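Local coordinates for SCARECROW-LIKE protein 7 (Oryza sativa Japonica Group, PDB 5HYZ) that probably acts as a transcription factor in plant development and abiotic stress resistance, binding DNA in vitro through its GRAS domain, at residues Ser233-Ser245 and Trp363-Arg375. Sequence-based numbering, arbitrary orientation.
Sequences SPAVVTLGEYEVS and WEKRPLLTVSAWR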
loop_
_atom_site.group_PDB
_atom_site.type_symbol
_atom_site.label_atom_id
_atom_site.label_comp_id
_atom_site.label_asym_id
_atom_site.label_seq_id
_atom_site.Cartn_x
_atom_site.Cartn_y
_atom_site.Cartn_z
ATOM N N SER A 233 -23.012 -22.362 10.670
ATOM C CA SER A 233 -23.965 -21.863 9.678
ATOM C C SER A 233 -23.511 -20.507 9.083
ATOM O O SER A 233 -24.256 -19.534 9.129
ATOM C CB SER A 233 -25.360 -21.682 10.266
ATOM O OG SER A 233 -25.864 -22.930 10.672
ATOM N N PRO A 234 -22.288 -20.464 8.564
ATOM C CA PRO A 234 -21.780 -19.157 8.083
ATOM C C PRO A 234 -22.530 -18.617 6.888
ATOM O O PRO A 234 -22.975 -19.323 5.962
ATOM C CB PRO A 234 -20.298 -19.481 7.746
ATOM C CG PRO A 234 -20.288 -21.015 7.509
ATOM C CD PRO A 234 -21.304 -21.550 8.442
ATOM N N ALA A 235 -22.636 -17.292 6.861
ATOM C CA ALA A 235 -23.145 -16.588 5.709
ATOM C C ALA A 235 -22.219 -16.754 4.542
ATOM O O ALA A 235 -22.651 -16.707 3.351
ATOM C CB ALA A 235 -23.301 -15.084 6.056
ATOM N N VAL A 236 -20.904 -16.884 4.842
ATOM C CA VAL A 236 -19.896 -17.099 3.807
ATOM C C VAL A 236 -18.623 -17.670 4.463
ATOM O O VAL A 236 -18.339 -17.421 5.637
ATOM C CB VAL A 236 -19.563 -15.745 3.049
ATOM C CG1 VAL A 236 -18.797 -14.776 3.976
ATOM C CG2 VAL A 236 -18.740 -16.040 1.778
ATOM N N VAL A 237 -17.865 -18.418 3.682
ATOM C CA VAL A 237 -16.565 -18.925 4.041
ATOM C C VAL A 237 -15.619 -18.485 2.958
ATOM O O VAL A 237 -15.859 -18.749 1.750
ATOM C CB VAL A 237 -16.558 -20.474 4.103
ATOM C CG1 VAL A 237 -15.113 -20.978 4.415
ATOM C CG2 VAL A 237 -17.554 -20.994 5.173
ATOM N N THR A 238 -14.563 -17.782 3.338
ATOM C CA THR A 238 -13.614 -17.334 2.350
ATOM C C THR A 238 -12.366 -18.169 2.406
ATOM O O THR A 238 -11.900 -18.559 3.487
ATOM C CB THR A 238 -13.248 -15.835 2.547
ATOM O OG1 THR A 238 -13.031 -15.597 3.941
ATOM C CG2 THR A 238 -14.449 -14.990 2.162
ATOM N N LEU A 239 -11.850 -18.480 1.216
ATOM C CA LEU A 239 -10.718 -19.365 1.092
ATOM C C LEU A 239 -9.641 -18.679 0.280
ATOM O O LEU A 239 -9.909 -18.237 -0.872
ATOM C CB LEU A 239 -11.119 -20.682 0.398
ATOM C CG LEU A 239 -9.999 -21.705 0.164
ATOM C CD1 LEU A 239 -9.510 -22.241 1.505
ATOM C CD2 LEU A 239 -10.611 -22.897 -0.658
ATOM N N GLY A 240 -8.434 -18.580 0.811
ATOM C CA GLY A 240 -7.346 -18.061 -0.005
ATOM C C GLY A 240 -6.216 -19.066 0.011
ATOM O O GLY A 240 -5.747 -19.438 1.081
ATOM N N GLU A 241 -5.722 -19.504 -1.151
ATOM C CA GLU A 241 -4.818 -20.643 -1.166
ATOM C C GLU A 241 -3.763 -20.456 -2.253
ATOM O O GLU A 241 -3.985 -19.751 -3.226
ATOM C CB GLU A 241 -5.593 -21.947 -1.381
ATOM C CG GLU A 241 -6.039 -22.677 -0.079
ATOM C CD GLU A 241 -4.844 -22.983 0.834
ATOM O OE1 GLU A 241 -3.744 -23.164 0.286
ATOM O OE2 GLU A 241 -4.978 -22.989 2.076
ATOM N N TYR A 242 -2.616 -21.078 -2.056
ATOM C CA TYR A 242 -1.567 -21.130 -3.095
ATOM C C TYR A 242 -2.030 -21.995 -4.262
ATOM O O TYR A 242 -2.556 -23.101 -4.061
ATOM C CB TYR A 242 -0.282 -21.707 -2.500
ATOM C CG TYR A 242 0.256 -20.899 -1.321
ATOM C CD1 TYR A 242 0.784 -19.636 -1.515
ATOM C CD2 TYR A 242 0.226 -21.419 -0.024
ATOM C CE1 TYR A 242 1.309 -18.876 -0.443
ATOM C CE2 TYR A 242 0.744 -20.683 1.061
ATOM C CZ TYR A 242 1.296 -19.421 0.835
ATOM O OH TYR A 242 1.795 -18.708 1.896
ATOM N N GLU A 243 -1.801 -21.533 -5.478
ATOM C CA GLU A 243 -2.383 -22.215 -6.623
ATOM C C GLU A 243 -1.362 -23.166 -7.195
ATOM O O GLU A 243 -0.719 -22.834 -8.203
ATOM C CB GLU A 243 -2.831 -21.161 -7.668
ATOM C CG GLU A 243 -3.555 -21.713 -8.879
ATOM C CD GLU A 243 -4.793 -22.464 -8.502
ATOM O OE1 GLU A 243 -5.607 -21.946 -7.690
ATOM O OE2 GLU A 243 -4.975 -23.583 -9.015
ATOM N N VAL A 244 -1.187 -24.328 -6.552
ATOM C CA VAL A 244 -0.144 -25.259 -7.075
ATOM C C VAL A 244 -0.530 -26.643 -6.586
ATOM O O VAL A 244 -0.979 -26.770 -5.456
ATOM C CB VAL A 244 1.299 -24.842 -6.642
ATOM C CG1 VAL A 244 1.437 -24.854 -5.121
ATOM C CG2 VAL A 244 2.338 -25.786 -7.332
ATOM N N SER A 245 -0.441 -27.652 -7.474
ATOM C CA SER A 245 -0.920 -28.979 -7.142
ATOM C C SER A 245 0.234 -29.822 -6.552
ATOM O O SER A 245 1.031 -30.410 -7.294
ATOM C CB SER A 245 -1.503 -29.667 -8.415
ATOM O OG SER A 245 -2.049 -30.937 -8.036
ATOM N N TRP A 363 1.265 -14.135 -11.993
ATOM C CA TRP A 363 2.521 -13.530 -12.440
ATOM C C TRP A 363 2.805 -14.047 -13.852
ATOM O O TRP A 363 2.826 -15.262 -14.046
ATOM C CB TRP A 363 3.691 -13.890 -11.501
ATOM C CG TRP A 363 4.984 -13.303 -11.999
ATOM C CD1 TRP A 363 5.911 -13.944 -12.792
ATOM C CD2 TRP A 363 5.510 -11.971 -11.757
ATOM N NE1 TRP A 363 6.969 -13.103 -13.047
ATOM C CE2 TRP A 363 6.763 -11.896 -12.420
ATOM C CE3 TRP A 363 5.072 -10.860 -11.019
ATOM C CZ2 TRP A 363 7.551 -10.746 -12.393
ATOM C CZ3 TRP A 363 5.846 -9.734 -10.990
ATOM C CH2 TRP A 363 7.080 -9.678 -11.675
ATOM N N GLU A 364 2.952 -13.127 -14.822
ATOM C CA GLU A 364 3.126 -13.557 -16.238
ATOM C C GLU A 364 2.067 -14.586 -16.643
ATOM O O GLU A 364 2.369 -15.628 -17.225
ATOM C CB GLU A 364 4.543 -14.123 -16.456
ATOM C CG GLU A 364 5.126 -13.754 -17.821
ATOM C CD GLU A 364 6.644 -13.719 -17.769
ATOM O OE1 GLU A 364 7.218 -12.606 -17.858
ATOM O OE2 GLU A 364 7.255 -14.802 -17.599
ATOM N N LYS A 365 0.831 -14.276 -16.274
ATOM C CA LYS A 365 -0.370 -15.049 -16.561
ATOM C C LYS A 365 -0.471 -16.418 -15.899
ATOM O O LYS A 365 -1.422 -17.141 -16.168
ATOM C CB LYS A 365 -0.526 -15.182 -18.078
ATOM C CG LYS A 365 -0.538 -13.776 -18.702
ATOM C CD LYS A 365 -1.351 -13.713 -20.014
ATOM C CE LYS A 365 -1.133 -12.351 -20.712
ATOM N NZ LYS A 365 -1.383 -11.188 -19.774
ATOM N N ARG A 366 0.420 -16.711 -14.974
ATOM C CA ARG A 366 0.376 -17.941 -14.196
ATOM C C ARG A 366 -0.243 -17.637 -12.815
ATOM O O ARG A 366 0.352 -16.907 -12.055
ATOM C CB ARG A 366 1.806 -18.499 -14.064
ATOM C CG ARG A 366 2.254 -19.363 -12.823
ATOM C CD ARG A 366 1.253 -20.382 -12.370
ATOM N NE ARG A 366 1.769 -21.507 -11.582
ATOM C CZ ARG A 366 0.938 -22.297 -10.904
ATOM N NH1 ARG A 366 -0.372 -22.007 -10.927
ATOM N NH2 ARG A 366 1.368 -23.352 -10.216
ATOM N N PRO A 367 -1.394 -18.215 -12.527
ATOM C CA PRO A 367 -2.114 -17.981 -11.261
ATOM C C PRO A 367 -1.232 -18.390 -10.093
ATOM O O PRO A 367 -0.673 -19.490 -10.162
ATOM C CB PRO A 367 -3.344 -18.907 -11.373
ATOM C CG PRO A 367 -3.497 -19.185 -12.817
ATOM C CD PRO A 367 -2.166 -19.050 -13.467
ATOM N N LEU A 368 -1.116 -17.564 -9.049
ATOM C CA LEU A 368 -0.282 -17.911 -7.913
ATOM C C LEU A 368 -1.058 -17.982 -6.621
ATOM O O LEU A 368 -0.769 -18.850 -5.769
ATOM C CB LEU A 368 0.839 -16.899 -7.715
ATOM C CG LEU A 368 1.888 -16.846 -8.820
ATOM C CD1 LEU A 368 2.967 -15.861 -8.447
ATOM C CD2 LEU A 368 2.495 -18.262 -9.118
ATOM N N LEU A 369 -2.007 -17.065 -6.459
ATOM C CA LEU A 369 -2.749 -16.991 -5.126
ATOM C C LEU A 369 -4.211 -16.833 -5.470
ATOM O O LEU A 369 -4.588 -15.869 -6.152
ATOM C CB LEU A 369 -2.280 -15.801 -4.285
ATOM C CG LEU A 369 -2.571 -15.955 -2.780
ATOM C CD1 LEU A 369 -1.893 -14.822 -2.055
ATOM C CD2 LEU A 369 -4.022 -15.884 -2.477
ATOM N N THR A 370 -5.043 -17.769 -5.056
ATOM C CA THR A 370 -6.441 -17.808 -5.481
ATOM C C THR A 370 -7.403 -17.581 -4.326
ATOM O O THR A 370 -7.230 -18.167 -3.250
ATOM C CB THR A 370 -6.675 -19.167 -6.131
ATOM O OG1 THR A 370 -5.674 -19.291 -7.165
ATOM C CG2 THR A 370 -8.037 -19.309 -6.717
ATOM N N VAL A 371 -8.445 -16.790 -4.551
ATOM C CA VAL A 371 -9.408 -16.493 -3.502
ATOM C C VAL A 371 -10.771 -16.928 -3.999
ATOM O O VAL A 371 -11.089 -16.794 -5.195
ATOM C CB VAL A 371 -9.426 -14.984 -3.165
ATOM C CG1 VAL A 371 -10.580 -14.659 -2.161
ATOM C CG2 VAL A 371 -8.085 -14.635 -2.428
ATOM N N SER A 372 -11.596 -17.475 -3.109
ATOM C CA SER A 372 -12.961 -17.878 -3.464
ATOM C C SER A 372 -13.860 -17.771 -2.239
ATOM O O SER A 372 -13.371 -17.702 -1.100
ATOM C CB SER A 372 -13.000 -19.326 -4.004
ATOM O OG SER A 372 -12.299 -20.187 -3.122
ATOM N N ALA A 373 -15.150 -17.728 -2.481
ATOM C CA ALA A 373 -16.150 -17.634 -1.404
ATOM C C ALA A 373 -17.138 -18.814 -1.538
ATOM O O ALA A 373 -17.415 -19.243 -2.669
ATOM C CB ALA A 373 -16.921 -16.297 -1.500
ATOM N N TRP A 374 -17.668 -19.295 -0.410
ATOM C CA TRP A 374 -18.466 -20.545 -0.350
ATOM C C TRP A 374 -19.569 -20.356 0.651
ATOM O O TRP A 374 -19.406 -19.569 1.583
ATOM C CB TRP A 374 -17.577 -21.742 0.094
ATOM C CG TRP A 374 -16.402 -21.868 -0.815
ATOM C CD1 TRP A 374 -15.189 -21.202 -0.723
ATOM C CD2 TRP A 374 -16.338 -22.676 -1.982
ATOM N NE1 TRP A 374 -14.383 -21.569 -1.783
ATOM C CE2 TRP A 374 -15.068 -22.459 -2.574
ATOM C CE3 TRP A 374 -17.254 -23.547 -2.614
ATOM C CZ2 TRP A 374 -14.665 -23.090 -3.763
ATOM C CZ3 TRP A 374 -16.827 -24.191 -3.853
ATOM C CH2 TRP A 374 -15.547 -23.948 -4.383
ATOM N N ARG A 375 -20.663 -21.106 0.551
ATOM C CA ARG A 375 -21.620 -21.137 1.692
ATOM C C ARG A 375 -22.391 -22.476 1.815
ATOM O O ARG A 375 -22.322 -23.200 0.782
ATOM C CB ARG A 375 -22.637 -20.000 1.589
ATOM C CG ARG A 375 -23.566 -20.070 0.349
ATOM C CD ARG A 375 -24.746 -19.077 0.467
ATOM N NE ARG A 375 -24.298 -17.782 0.997
ATOM C CZ ARG A 375 -24.222 -16.649 0.282
ATOM N NH1 ARG A 375 -24.592 -16.652 -1.002
ATOM N NH2 ARG A 375 -23.774 -15.510 0.848
HETATM O O HOH W 1 -9.666 -20.183 -3.288
#
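Val237, Leu239 and Glu241 pair with Trp374, Ser372 and Thr370 as antiparallel hydrogen-bonded pairs, joining the C-terminal strand of the SAW region to strand 236-242 of the PFYRE region in the Rossmann-fold sheet of the GRAS domain. Strand 236-242 runs parallel to 202-208 on its other edge, so its peptide groups are used on both sides; Gly240, for example, bonds to Phe207. Each of the three pairs exchanges two backbone bonds, the straightest being Thr370 N to Glu241 O (2.9 Å, 177° at the hydrogen). A seventh bond, from Glu243 N to Leu368 O, meets its carbonyl from above the plane.

On the buried face carrying Leu239 and Trp374, the short hydroxyl side chain of Ser372 suits its place: OG, between its own N and carbonyl carbon (chi1 50°), accepts the indole Trp374 NE1 at 2.8 Å and meets a water at 2.6 Å. That water donates to Leu239 O, a second partner besides Ser372 N. Leu239 approaches the indole obliquely, CB 4.0 Å from Trp374 NE1. On the opposite face, Ala373 CB meets Val236 CG2 at 3.8 Å. Thr238 OG1 and Glu241 OE2 find partners in Asn206 and Tyr212 N.

With CG anti to the backbone N and the chain bent at chi2 (59°), Glu243 places OE1 2.7 Å from Thr370 OG1. The threonine hydroxyl donates to the carboxylate's anti side and also bonds Ser360; the carboxylate's second oxygen, OE2, takes the amide of Ser311. Arg366 NH1 bonds Glu243 O weakly. Beyond the paired strands, the guanidinium of C-terminal Arg375 can offer two N-H groups to Ala235 O: NH2 at 3.0 Å and NE at 3.1 Å reach this oxygen from opposite faces of the carbonyl plane, while the oxygen lies close to the guanidinium plane.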